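Local coordinates for Lmo2470 protein (Listeria monocytogenes EGD-e, PDB 5HL3), which interacts with afadin as the calcium-binding internalin InlP and facilitates the crossing of basement membranes by the bacterium, at residues Y152-L157 with T174-S179; I158-L163 with Q181-P186; R112-P117 with S131-I136; L219-N224 with L242-N247. All coordinates share one frame; numbering follows the deposited sequence. Where two conformers were deposited one is given.

How the contacts relate
Contacts 1 and 4 join adjacent strands of the same ten-stranded parallel sheet. Contact 3 pairs two short strands in a separate parallel sheet. Contact 2 joins loops beyond the strands of contact 1. Each has apolar packing on its buried side, but contacts 3 and 4 also bury asparagines. Contact 4 buries the most surface and adds ring and salt-bridge interactions. Contact 1 relies on a serine and aspartate network. Contact 2 centres its polar bonds on the Ser160 hydroxyl and adds leucine packing. Contacts 1 and 2 touch and share one calcium ion, with Leu157 and Glu162 as its protein ligands. Backbone bonds tie contact 3 to contact 1. Contact 4 touches none of the others.

Contact 1: residues Y152-L157 with T174-S179; sequences YMSEML and TLDLSS. With CA (calcium ion), chain E.
Tyr152 packs on Thr174 and Asp176 where strand 150-152 runs parallel to strand 174-176. Tyr152 pairs with Asp176, and both side chains stand on the same face of the sheet. From CB, Tyr152 sets CG anti to its own carbonyl carbon (chi1 -65°), which carries the ring alongside the next strand. Tyr152 CD1 then lies 3.8 Å from Asp176 CB. Farther out, CE1 and CZ pass Thr174 CG2. The tip, Tyr152 OH, ends 3.8 Å from that same methyl, Thr174 CG2. The ring plane is turned 89° from the Asp176 carboxylate.

The backbones stay paired beyond the strands. Met153 N donates to Asp176 O at 2.9 Å, and Glu155 N donates to Ser178 O at 2.9 Å. On the buried side, CB of Met153, a selenomethionine, touches Leu177 CD2 at 4.0 Å.

Asp176 OD1 takes two bonds from Ser178. The backbone N of Ser178 closes an Asx turn. Ser178 OG donates at 2.7 Å to the syn lone pair of Asp176 OD1. Ser154 OG sits 2.7 Å from Ser178 OG and 3.0 Å from Ser178 O, and which of the two takes its proton is not settled. At the far end, a water links Leu157 N to Ser179 O. Leu157 O binds a calcium ion completed by Glu162 and waters.

The chemistry implies a fixed turn. Asp176 shapes the turn after its own strand, and the Ser178 that it holds is the partner for Ser154 of the preceding coil of the leucine-rich repeat.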
# COMPACT_ATOMS: atom_id res chain seq x y z
N TYR A 152 -9.46 0.59 1.05
CA TYR A 152 -8.41 -0.42 1.24
C TYR A 152 -8.28 -1.22 -0.05
O TYR A 152 -9.16 -2.05 -0.37
CB TYR A 152 -8.76 -1.30 2.42
CG TYR A 152 -8.77 -0.55 3.74
CD1 TYR A 152 -7.59 -0.27 4.42
CD2 TYR A 152 -9.98 -0.13 4.32
CE1 TYR A 152 -7.63 0.42 5.62
CE2 TYR A 152 -9.99 0.55 5.52
CZ TYR A 152 -8.83 0.83 6.15
OH TYR A 152 -8.88 1.54 7.37
N MSE A 153 -7.18 -1.00 -0.77
CA MSE A 153 -6.96 -1.56 -2.10
C MSE A 153 -5.53 -2.05 -2.22
O MSE A 153 -4.85 -1.78 -3.20
CB MSE A 153 -7.26 -0.50 -3.16
CG MSE A 153 -8.65 0.14 -3.03
SE MSE A 153 -10.14 -1.04 -3.55
CE MSE A 153 -9.92 -0.76 -5.47
N SER A 154 -5.08 -2.79 -1.23
CA SER A 154 -3.70 -3.32 -1.19
C SER A 154 -3.60 -4.61 -2.00
O SER A 154 -4.54 -5.41 -1.98
CB SER A 154 -3.32 -3.59 0.25
OG SER A 154 -2.03 -4.16 0.33
N GLU A 155 -2.49 -4.82 -2.70
CA GLU A 155 -2.24 -6.10 -3.43
C GLU A 155 -3.34 -6.40 -4.42
O GLU A 155 -4.04 -7.42 -4.33
CB GLU A 155 -2.02 -7.28 -2.47
CG GLU A 155 -1.34 -8.43 -3.21
CD GLU A 155 -1.09 -9.63 -2.36
OE1 GLU A 155 -2.03 -10.14 -1.73
OE2 GLU A 155 0.06 -10.12 -2.38
N MSE A 156 -3.45 -5.53 -5.42
CA MSE A 156 -4.46 -5.68 -6.46
C MSE A 156 -3.92 -5.48 -7.85
O MSE A 156 -4.69 -5.37 -8.79
CB MSE A 156 -5.62 -4.67 -6.25
CG MSE A 156 -6.31 -4.84 -4.88
SE MSE A 156 -7.94 -3.77 -4.76
CE MSE A 156 -9.09 -4.93 -5.82
N LEU A 157 -2.59 -5.48 -8.00
CA LEU A 157 -1.92 -5.19 -9.29
C LEU A 157 -2.37 -3.85 -9.92
O LEU A 157 -2.61 -3.76 -11.13
CB LEU A 157 -2.04 -6.37 -10.23
CG LEU A 157 -1.24 -7.60 -9.77
CD1 LEU A 157 -1.61 -8.76 -10.65
CD2 LEU A 157 0.24 -7.37 -9.80
N THR A 174 -8.42 7.64 4.81
CA THR A 174 -7.47 6.54 4.71
C THR A 174 -7.44 5.99 3.31
O THR A 174 -8.49 5.65 2.77
CB THR A 174 -7.80 5.39 5.71
OG1 THR A 174 -7.68 5.91 7.04
CG2 THR A 174 -6.85 4.20 5.53
N LEU A 175 -6.25 5.87 2.74
CA LEU A 175 -6.07 5.28 1.42
C LEU A 175 -4.90 4.31 1.52
O LEU A 175 -3.75 4.72 1.73
CB LEU A 175 -5.79 6.37 0.39
CG LEU A 175 -5.57 5.97 -1.05
CD1 LEU A 175 -6.73 5.13 -1.57
CD2 LEU A 175 -5.36 7.20 -1.93
N ASP A 176 -5.18 3.01 1.39
CA ASP A 176 -4.17 1.95 1.42
C ASP A 176 -4.01 1.40 0.02
O ASP A 176 -4.90 0.70 -0.47
CB ASP A 176 -4.54 0.85 2.42
CG ASP A 176 -3.52 -0.29 2.47
OD1 ASP A 176 -2.46 -0.23 1.80
OD2 ASP A 176 -3.82 -1.28 3.19
N LEU A 177 -2.89 1.72 -0.62
CA LEU A 177 -2.54 1.26 -1.97
C LEU A 177 -1.22 0.46 -1.91
O LEU A 177 -0.49 0.38 -2.93
CB LEU A 177 -2.42 2.44 -2.93
CG LEU A 177 -3.77 3.06 -3.32
CD1 LEU A 177 -3.56 4.46 -3.87
CD2 LEU A 177 -4.50 2.15 -4.30
N SER A 178 -0.94 -0.14 -0.75
CA SER A 178 0.30 -0.88 -0.59
C SER A 178 0.32 -2.11 -1.50
O SER A 178 -0.71 -2.61 -1.90
CB SER A 178 0.52 -1.29 0.85
OG SER A 178 -0.56 -2.08 1.33
N SER A 179 1.51 -2.64 -1.76
CA SER A 179 1.69 -3.86 -2.53
C SER A 179 1.04 -3.82 -3.89
O SER A 179 0.42 -4.80 -4.32
CB SER A 179 1.20 -5.10 -1.73
OG SER A 179 2.09 -5.33 -0.65
CA CA E . -4.06 -3.57 -13.05
O HOH W 1 -5.02 -5.09 -11.55
O HOH W 2 -0.21 -6.07 -6.58
O HOH W 3 -2.01 -3.03 -14.15
O HOH W 4 -4.05 -5.30 -14.58
O HOH W 5 -6.41 -3.64 -13.64

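Contact 2: residues I158-L163 with Q181-P186; sequences ITSDEL and QLTTIP. With CA (calcium ion), chain E.
Ser160 OG donates to Thr184 O at 2.7 Å, in the plane of that carbonyl and on a lone pair. A second flat group, the Glu162 carboxylate, binds the calcium ion through both oxygens. Thr159 N comes from above that carboxylate, 56° out of its plane, and donates to Glu162 OE1 at 3.0 Å.

Ser160 OG also accepts from Thr183 N at 3.0 Å. With OG anti to its own carbonyl carbon (chi1 -62°), the hydroxyl reaches both Thr183 N and Thr184 O. Ser160 CB also touches Thr184 OG1. Gln181 N donates to Ile158 O at 2.9 Å. A water bridges Ser160 N, Gln181 O and Thr183 OG1.

On the buried side, Leu163 CD2 touches Pro186 CD at 3.7 Å and Ile185 CD1 at 3.7 Å. Leu182 CD2 touches both Leu163 CD2 and Ile158 CG2.

Thr159 is tied to the metal's second shell. Its OG1 donates to Asp161 OD1 and accepts from a calcium-bound water. The chemistry implies that the 158-163 loop binds the next coil of the repeat through the Ser160 hydroxyl, while the bond from Thr159 N is consistent with holding the Glu162 ligand in place.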
# COMPACT_ATOMS: atom_id res chain seq x y z
N ILE A 158 -2.46 -2.82 -9.08
CA ILE A 158 -2.84 -1.51 -9.56
C ILE A 158 -1.61 -0.78 -10.09
O ILE A 158 -0.59 -0.70 -9.40
CB ILE A 158 -3.52 -0.70 -8.44
CG1 ILE A 158 -4.84 -1.39 -8.08
CG2 ILE A 158 -3.79 0.74 -8.90
CD1 ILE A 158 -5.48 -0.91 -6.80
N THR A 159 -1.71 -0.27 -11.32
CA THR A 159 -0.67 0.57 -11.94
C THR A 159 -1.15 2.02 -11.93
O THR A 159 -2.35 2.31 -11.71
CB THR A 159 -0.29 0.08 -13.34
OG1 THR A 159 -1.48 -0.20 -14.09
CG2 THR A 159 0.55 -1.21 -13.22
N SER A 160 -0.24 2.96 -12.19
CA SER A 160 -0.57 4.38 -12.06
C SER A 160 -1.64 4.88 -13.05
O SER A 160 -2.39 5.80 -12.75
CB SER A 160 0.70 5.22 -12.11
OG SER A 160 1.54 4.88 -11.02
N ASP A 161 -1.74 4.22 -14.20
CA ASP A 161 -2.78 4.57 -15.18
C ASP A 161 -4.20 4.19 -14.70
O ASP A 161 -5.18 4.59 -15.31
CB ASP A 161 -2.49 3.90 -16.53
CG ASP A 161 -2.49 2.36 -16.43
OD1 ASP A 161 -1.76 1.85 -15.59
OD2 ASP A 161 -3.22 1.65 -17.16
N GLU A 162 -4.29 3.43 -13.61
CA GLU A 162 -5.56 2.93 -13.08
C GLU A 162 -6.03 3.70 -11.85
O GLU A 162 -7.10 3.38 -11.30
CB GLU A 162 -5.39 1.43 -12.73
CG GLU A 162 -5.16 0.55 -13.96
CD GLU A 162 -4.68 -0.87 -13.67
OE1 GLU A 162 -4.34 -1.18 -12.51
OE2 GLU A 162 -4.62 -1.66 -14.66
N LEU A 163 -5.28 4.72 -11.44
CA LEU A 163 -5.53 5.47 -10.20
C LEU A 163 -5.81 6.95 -10.50
O LEU A 163 -4.87 7.70 -10.85
CB LEU A 163 -4.32 5.35 -9.27
CG LEU A 163 -4.34 6.17 -7.98
CD1 LEU A 163 -5.49 5.81 -7.11
CD2 LEU A 163 -3.03 6.00 -7.27
N GLN A 181 1.71 -1.81 -8.11
CA GLN A 181 2.77 -1.56 -9.10
C GLN A 181 2.76 -0.08 -9.50
O GLN A 181 3.01 0.26 -10.65
CB GLN A 181 2.58 -2.48 -10.32
CG GLN A 181 2.73 -3.95 -9.92
CD GLN A 181 2.90 -4.98 -11.05
OE1 GLN A 181 3.04 -6.18 -10.77
NE2 GLN A 181 2.91 -4.54 -12.29
N LEU A 182 2.52 0.80 -8.55
CA LEU A 182 2.50 2.24 -8.85
C LEU A 182 3.91 2.74 -9.09
O LEU A 182 4.81 2.52 -8.28
CB LEU A 182 1.89 3.01 -7.68
CG LEU A 182 0.42 2.69 -7.37
CD1 LEU A 182 0.04 3.33 -6.05
CD2 LEU A 182 -0.49 3.19 -8.50
N THR A 183 4.08 3.43 -10.20
CA THR A 183 5.35 4.08 -10.56
C THR A 183 5.31 5.57 -10.24
O THR A 183 6.36 6.18 -9.98
CB THR A 183 5.71 3.87 -12.04
OG1 THR A 183 4.57 4.19 -12.85
CG2 THR A 183 6.11 2.43 -12.29
N THR A 184 4.12 6.16 -10.27
CA THR A 184 3.87 7.52 -9.84
C THR A 184 2.62 7.53 -8.96
O THR A 184 1.77 6.62 -9.02
CB THR A 184 3.64 8.51 -11.01
OG1 THR A 184 2.55 8.08 -11.83
CG2 THR A 184 4.91 8.62 -11.89
N ILE A 185 2.50 8.57 -8.15
CA ILE A 185 1.30 8.81 -7.33
C ILE A 185 0.77 10.21 -7.68
O ILE A 185 1.57 11.14 -7.88
CB ILE A 185 1.65 8.65 -5.83
CG1 ILE A 185 0.41 8.68 -4.96
CG2 ILE A 185 2.64 9.67 -5.34
CD1 ILE A 185 -0.43 7.42 -4.99
N PRO A 186 -0.55 10.39 -7.81
CA PRO A 186 -1.04 11.72 -8.13
C PRO A 186 -0.71 12.78 -7.08
O PRO A 186 -0.62 12.47 -5.89
CB PRO A 186 -2.56 11.52 -8.17
CG PRO A 186 -2.72 10.10 -8.58
CD PRO A 186 -1.63 9.39 -7.85
CA CA E . -4.06 -3.57 -13.05
O HOH W 3 -2.01 -3.03 -14.15
O HOH W 6 2.49 2.12 -12.71
O HOH W 4 -4.05 -5.30 -14.58
O HOH W 5 -6.41 -3.64 -13.64
O HOH W 1 -5.02 -5.09 -11.55

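Contact 3: residues R112-P117 with S131-I136; sequences RNLSLP and SGNNLI
Asn113 and Asn134 lie side by side in a short parallel strand pairing. Strands 113-114 and 134-135 form a two-stranded sheet of their own, apart from the ten-stranded sheet of the solenoid. Each follows a strand of that larger sheet, 100-103 and 127-129.

Three backbone bonds make the pairing. Asn134 N donates to Arg112 O at 2.8 Å, Leu114 N to Asn134 O at 2.9 Å, and Ile136 N to Leu114 O at 2.8 Å.

On one face, Asn134 ND2 donates to Asn113 OD1 at 3.0 Å. Asn134 has CG anti to its backbone N (chi1 176°), and the acceptor lies near its amide plane. The donor nevertheless sits well above the carbonyl plane of Asn113. Ile136 CD1 covers Asn113 CB at 3.8 Å.

On the buried side, Leu114 CD1 meets Asn133 CB at 3.6 Å, and Leu135 CD1 reaches Leu116 CB at 4.3 Å. Asn133 ND2 turns to the carbonyls of Met130 and Ala104. One water joins Arg112 N, Gly132 O and Asn133 OD1. Another joins Leu116 N and Ile136 O.

Backbone bonds carry the pairing on to Ser154 and Met156 of the next coil. Such stacked coils, with an inward asparagine bonded to backbone carbonyls, are typical of the leucine-rich repeat fold of internalins.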
# COMPACT_ATOMS: atom_id res chain seq x y z
N ARG A 112 -8.10 -14.32 -7.16
CA ARG A 112 -9.42 -13.86 -7.62
C ARG A 112 -9.32 -12.47 -8.23
O ARG A 112 -8.47 -11.70 -7.87
CB ARG A 112 -10.42 -13.84 -6.46
CG ARG A 112 -10.75 -15.18 -5.83
CD ARG A 112 -11.72 -15.99 -6.68
NE ARG A 112 -12.00 -17.28 -6.06
CZ ARG A 112 -11.30 -18.38 -6.25
NH1 ARG A 112 -10.31 -18.40 -7.14
NH2 ARG A 112 -11.63 -19.51 -5.60
N ASN A 113 -10.20 -12.19 -9.19
CA ASN A 113 -10.30 -10.93 -9.90
C ASN A 113 -11.58 -10.21 -9.50
O ASN A 113 -12.65 -10.86 -9.39
CB ASN A 113 -10.41 -11.17 -11.40
CG ASN A 113 -9.23 -11.91 -12.00
OD1 ASN A 113 -8.08 -11.68 -11.67
ND2 ASN A 113 -9.53 -12.70 -13.01
N LEU A 114 -11.52 -8.90 -9.28
CA LEU A 114 -12.70 -8.11 -8.94
C LEU A 114 -12.69 -6.78 -9.65
O LEU A 114 -11.63 -6.18 -9.82
CB LEU A 114 -12.74 -7.78 -7.43
CG LEU A 114 -12.96 -8.96 -6.47
CD1 LEU A 114 -12.83 -8.44 -5.05
CD2 LEU A 114 -14.32 -9.64 -6.68
N SER A 115 -13.86 -6.31 -10.09
CA SER A 115 -14.00 -4.94 -10.60
C SER A 115 -14.70 -4.08 -9.57
O SER A 115 -15.47 -4.60 -8.75
CB SER A 115 -14.73 -4.90 -11.95
OG SER A 115 -16.01 -5.52 -11.87
N LEU A 116 -14.44 -2.77 -9.63
CA LEU A 116 -15.00 -1.78 -8.73
C LEU A 116 -15.89 -0.83 -9.53
O LEU A 116 -15.39 0.09 -10.17
CB LEU A 116 -13.91 -1.02 -7.96
CG LEU A 116 -14.42 0.10 -7.03
CD1 LEU A 116 -15.58 -0.33 -6.14
CD2 LEU A 116 -13.27 0.63 -6.19
N PRO A 117 -17.20 -1.05 -9.51
CA PRO A 117 -18.11 -0.16 -10.21
C PRO A 117 -18.11 1.25 -9.65
O PRO A 117 -17.78 1.46 -8.49
CB PRO A 117 -19.50 -0.79 -9.94
CG PRO A 117 -19.26 -2.15 -9.60
CD PRO A 117 -17.92 -2.21 -8.96
N SER A 131 -8.75 -5.59 -0.83
CA SER A 131 -7.34 -6.01 -0.81
C SER A 131 -7.12 -7.50 -1.06
O SER A 131 -7.81 -8.36 -0.53
CB SER A 131 -6.72 -5.66 0.52
OG SER A 131 -6.83 -4.26 0.76
N GLY A 132 -6.10 -7.77 -1.89
CA GLY A 132 -5.66 -9.16 -2.20
C GLY A 132 -6.21 -9.72 -3.49
O GLY A 132 -5.82 -10.78 -3.91
N ASN A 133 -7.12 -8.99 -4.10
CA ASN A 133 -7.79 -9.42 -5.32
C ASN A 133 -7.32 -8.58 -6.50
O ASN A 133 -7.13 -7.37 -6.38
CB ASN A 133 -9.29 -9.30 -5.08
CG ASN A 133 -9.74 -10.19 -3.92
OD1 ASN A 133 -9.68 -11.40 -4.02
ND2 ASN A 133 -10.16 -9.58 -2.81
N ASN A 134 -7.10 -9.24 -7.63
CA ASN A 134 -6.61 -8.52 -8.81
C ASN A 134 -7.71 -7.61 -9.35
O ASN A 134 -8.79 -8.08 -9.74
CB ASN A 134 -6.25 -9.55 -9.89
CG ASN A 134 -5.83 -8.89 -11.17
OD1 ASN A 134 -5.03 -7.99 -11.16
ND2 ASN A 134 -6.44 -9.29 -12.27
N LEU A 135 -7.45 -6.32 -9.41
CA LEU A 135 -8.44 -5.38 -9.94
C LEU A 135 -8.61 -5.58 -11.45
O LEU A 135 -7.64 -5.67 -12.19
CB LEU A 135 -8.05 -3.93 -9.65
CG LEU A 135 -9.07 -2.88 -10.06
CD1 LEU A 135 -10.25 -2.94 -9.14
CD2 LEU A 135 -8.45 -1.50 -10.05
N ILE A 136 -9.87 -5.66 -11.90
CA ILE A 136 -10.20 -5.66 -13.32
C ILE A 136 -10.45 -4.21 -13.72
O ILE A 136 -11.31 -3.55 -13.14
CB ILE A 136 -11.48 -6.46 -13.55
CG1 ILE A 136 -11.33 -7.90 -13.09
CG2 ILE A 136 -11.84 -6.43 -15.04
CD1 ILE A 136 -12.66 -8.62 -13.02
O HOH W 7 -7.39 -12.91 -4.64
O HOH W 8 -12.70 -1.69 -11.69

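Contact 4: residues L219-N224 with L242-N247; sequences LNLRHN and LNLDYN
Tyr246 lays its CB over the centre of the His223 ring, a CH-pi contact with Tyr246 CB 3.5 Å from the ring centroid. The two rings are nearly parallel, at 1°, but slid apart, with centroids separated by 4.6 Å. Beside them, Arg222 runs out extended, with CG anti to the backbone N (chi1 -179°). One face of its guanidinium meets Tyr246 CD2, and Arg222 NH2 lies 3.5 Å from Tyr246 CE2. At its edge, Arg222 NE makes a weak salt bridge to Asp245 OD2 at 3.4 Å. These side-chain contacts hold in the conformer described; His223 and Arg222 each have a second. Asp245 OD1 accepts from the backbone N of Gln263 and Ser264.

Inside the turn, Asn247 ND2 donates to Leu221 O at 2.9 Å. Asn224 ND2 reaches the same oxygen from the opposite face of the carbonyl. Asn247 ND2 also bonds Leu244 O of its own coil, so the asparagines form a ladder.

Leu219 CD2 packs on Leu242 CD1 at 3.8 Å. Asn243 N donates to Leu219 O, and Leu221 N to Asn243 O. Strands 218-220 and 241-243 thus lie side by side in the solenoid sheet, flanked by strand 196-198 next to the first and strand 260-261 next to the second.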
# COMPACT_ATOMS: atom_id res chain seq x y z
N LEU A 219 2.73 8.66 6.20
CA LEU A 219 3.03 8.41 4.79
C LEU A 219 4.02 7.27 4.77
O LEU A 219 5.17 7.44 5.19
CB LEU A 219 3.57 9.68 4.12
CG LEU A 219 3.99 9.57 2.65
CD1 LEU A 219 2.87 9.01 1.80
CD2 LEU A 219 4.39 10.92 2.13
N ASN A 220 3.62 6.12 4.23
CA ASN A 220 4.48 4.94 4.23
C ASN A 220 4.99 4.68 2.81
O ASN A 220 4.21 4.34 1.94
CB ASN A 220 3.72 3.72 4.77
CG ASN A 220 4.62 2.53 4.98
OD1 ASN A 220 5.75 2.50 4.48
ND2 ASN A 220 4.14 1.54 5.68
N LEU A 221 6.29 4.88 2.60
CA LEU A 221 6.95 4.65 1.31
C LEU A 221 7.96 3.52 1.38
O LEU A 221 8.84 3.43 0.52
CB LEU A 221 7.61 5.94 0.79
CG LEU A 221 6.73 7.19 0.66
CD1 LEU A 221 7.51 8.38 0.18
CD2 LEU A 221 5.52 6.99 -0.18
N ARG A 222 7.86 2.66 2.39
CA ARG A 222 8.81 1.57 2.56
C ARG A 222 8.82 0.68 1.32
O ARG A 222 7.79 0.45 0.70
CB ARG A 222 8.43 0.75 3.79
CG ARG A 222 9.32 -0.43 4.13
CD ARG A 222 8.93 -0.97 5.51
NE ARG A 222 9.94 -1.86 6.10
CZ ARG A 222 9.91 -3.18 5.99
NH1 ARG A 222 8.93 -3.74 5.30
NH2 ARG A 222 10.85 -3.94 6.55
N HIS A 223 10.00 0.17 0.96
CA HIS A 223 10.11 -0.76 -0.15
C HIS A 223 9.59 -0.20 -1.47
O HIS A 223 8.75 -0.81 -2.13
CB HIS A 223 9.44 -2.12 0.19
CG HIS A 223 10.36 -3.10 0.85
ND1 HIS A 223 11.52 -3.56 0.25
CD2 HIS A 223 10.28 -3.75 2.04
CE1 HIS A 223 12.11 -4.44 1.04
NE2 HIS A 223 11.39 -4.56 2.13
N ASN A 224 10.10 0.96 -1.87
CA ASN A 224 9.84 1.52 -3.19
C ASN A 224 11.19 1.60 -3.91
O ASN A 224 12.13 0.88 -3.54
CB ASN A 224 9.08 2.84 -3.05
CG ASN A 224 7.60 2.61 -2.97
OD1 ASN A 224 6.95 2.44 -3.98
ND2 ASN A 224 7.08 2.55 -1.78
N LEU A 242 7.13 9.36 8.34
CA LEU A 242 7.44 9.13 6.92
C LEU A 242 8.35 7.92 6.88
O LEU A 242 9.53 8.00 7.26
CB LEU A 242 8.12 10.36 6.31
CG LEU A 242 8.66 10.24 4.88
CD1 LEU A 242 7.53 9.92 3.94
CD2 LEU A 242 9.32 11.54 4.45
N ASN A 243 7.84 6.80 6.39
CA ASN A 243 8.63 5.57 6.37
C ASN A 243 9.34 5.46 5.04
O ASN A 243 8.70 5.33 4.01
CB ASN A 243 7.73 4.36 6.63
CG ASN A 243 8.53 3.10 6.93
OD1 ASN A 243 9.66 2.93 6.44
ND2 ASN A 243 7.97 2.21 7.70
N LEU A 244 10.68 5.53 5.07
CA LEU A 244 11.51 5.44 3.87
C LEU A 244 12.37 4.18 3.92
O LEU A 244 13.32 4.04 3.13
CB LEU A 244 12.41 6.68 3.74
CG LEU A 244 11.65 8.00 3.66
CD1 LEU A 244 12.60 9.20 3.57
CD2 LEU A 244 10.65 8.04 2.52
N ASP A 245 12.05 3.24 4.78
CA ASP A 245 12.89 2.04 4.94
C ASP A 245 12.98 1.28 3.63
O ASP A 245 12.05 1.23 2.83
CB ASP A 245 12.29 1.13 6.03
CG ASP A 245 13.31 0.32 6.78
OD1 ASP A 245 14.39 0.84 7.03
OD2 ASP A 245 12.94 -0.77 7.26
N TYR A 246 14.13 0.66 3.38
CA TYR A 246 14.29 -0.18 2.19
C TYR A 246 14.05 0.57 0.87
O TYR A 246 13.37 0.10 -0.05
CB TYR A 246 13.51 -1.50 2.31
CG TYR A 246 14.13 -2.49 3.26
CD1 TYR A 246 15.32 -3.14 2.93
CD2 TYR A 246 13.56 -2.76 4.50
CE1 TYR A 246 15.92 -4.04 3.80
CE2 TYR A 246 14.16 -3.68 5.37
CZ TYR A 246 15.33 -4.29 5.01
OH TYR A 246 15.92 -5.20 5.88
N ASN A 247 14.67 1.73 0.77
CA ASN A 247 14.79 2.47 -0.49
C ASN A 247 16.28 2.64 -0.80
O ASN A 247 17.10 1.92 -0.22
CB ASN A 247 13.98 3.78 -0.44
CG ASN A 247 12.50 3.53 -0.61
OD1 ASN A 247 12.02 3.39 -1.72
ND2 ASN A 247 11.77 3.49 0.50
O HOH W 9 13.21 -2.07 -1.66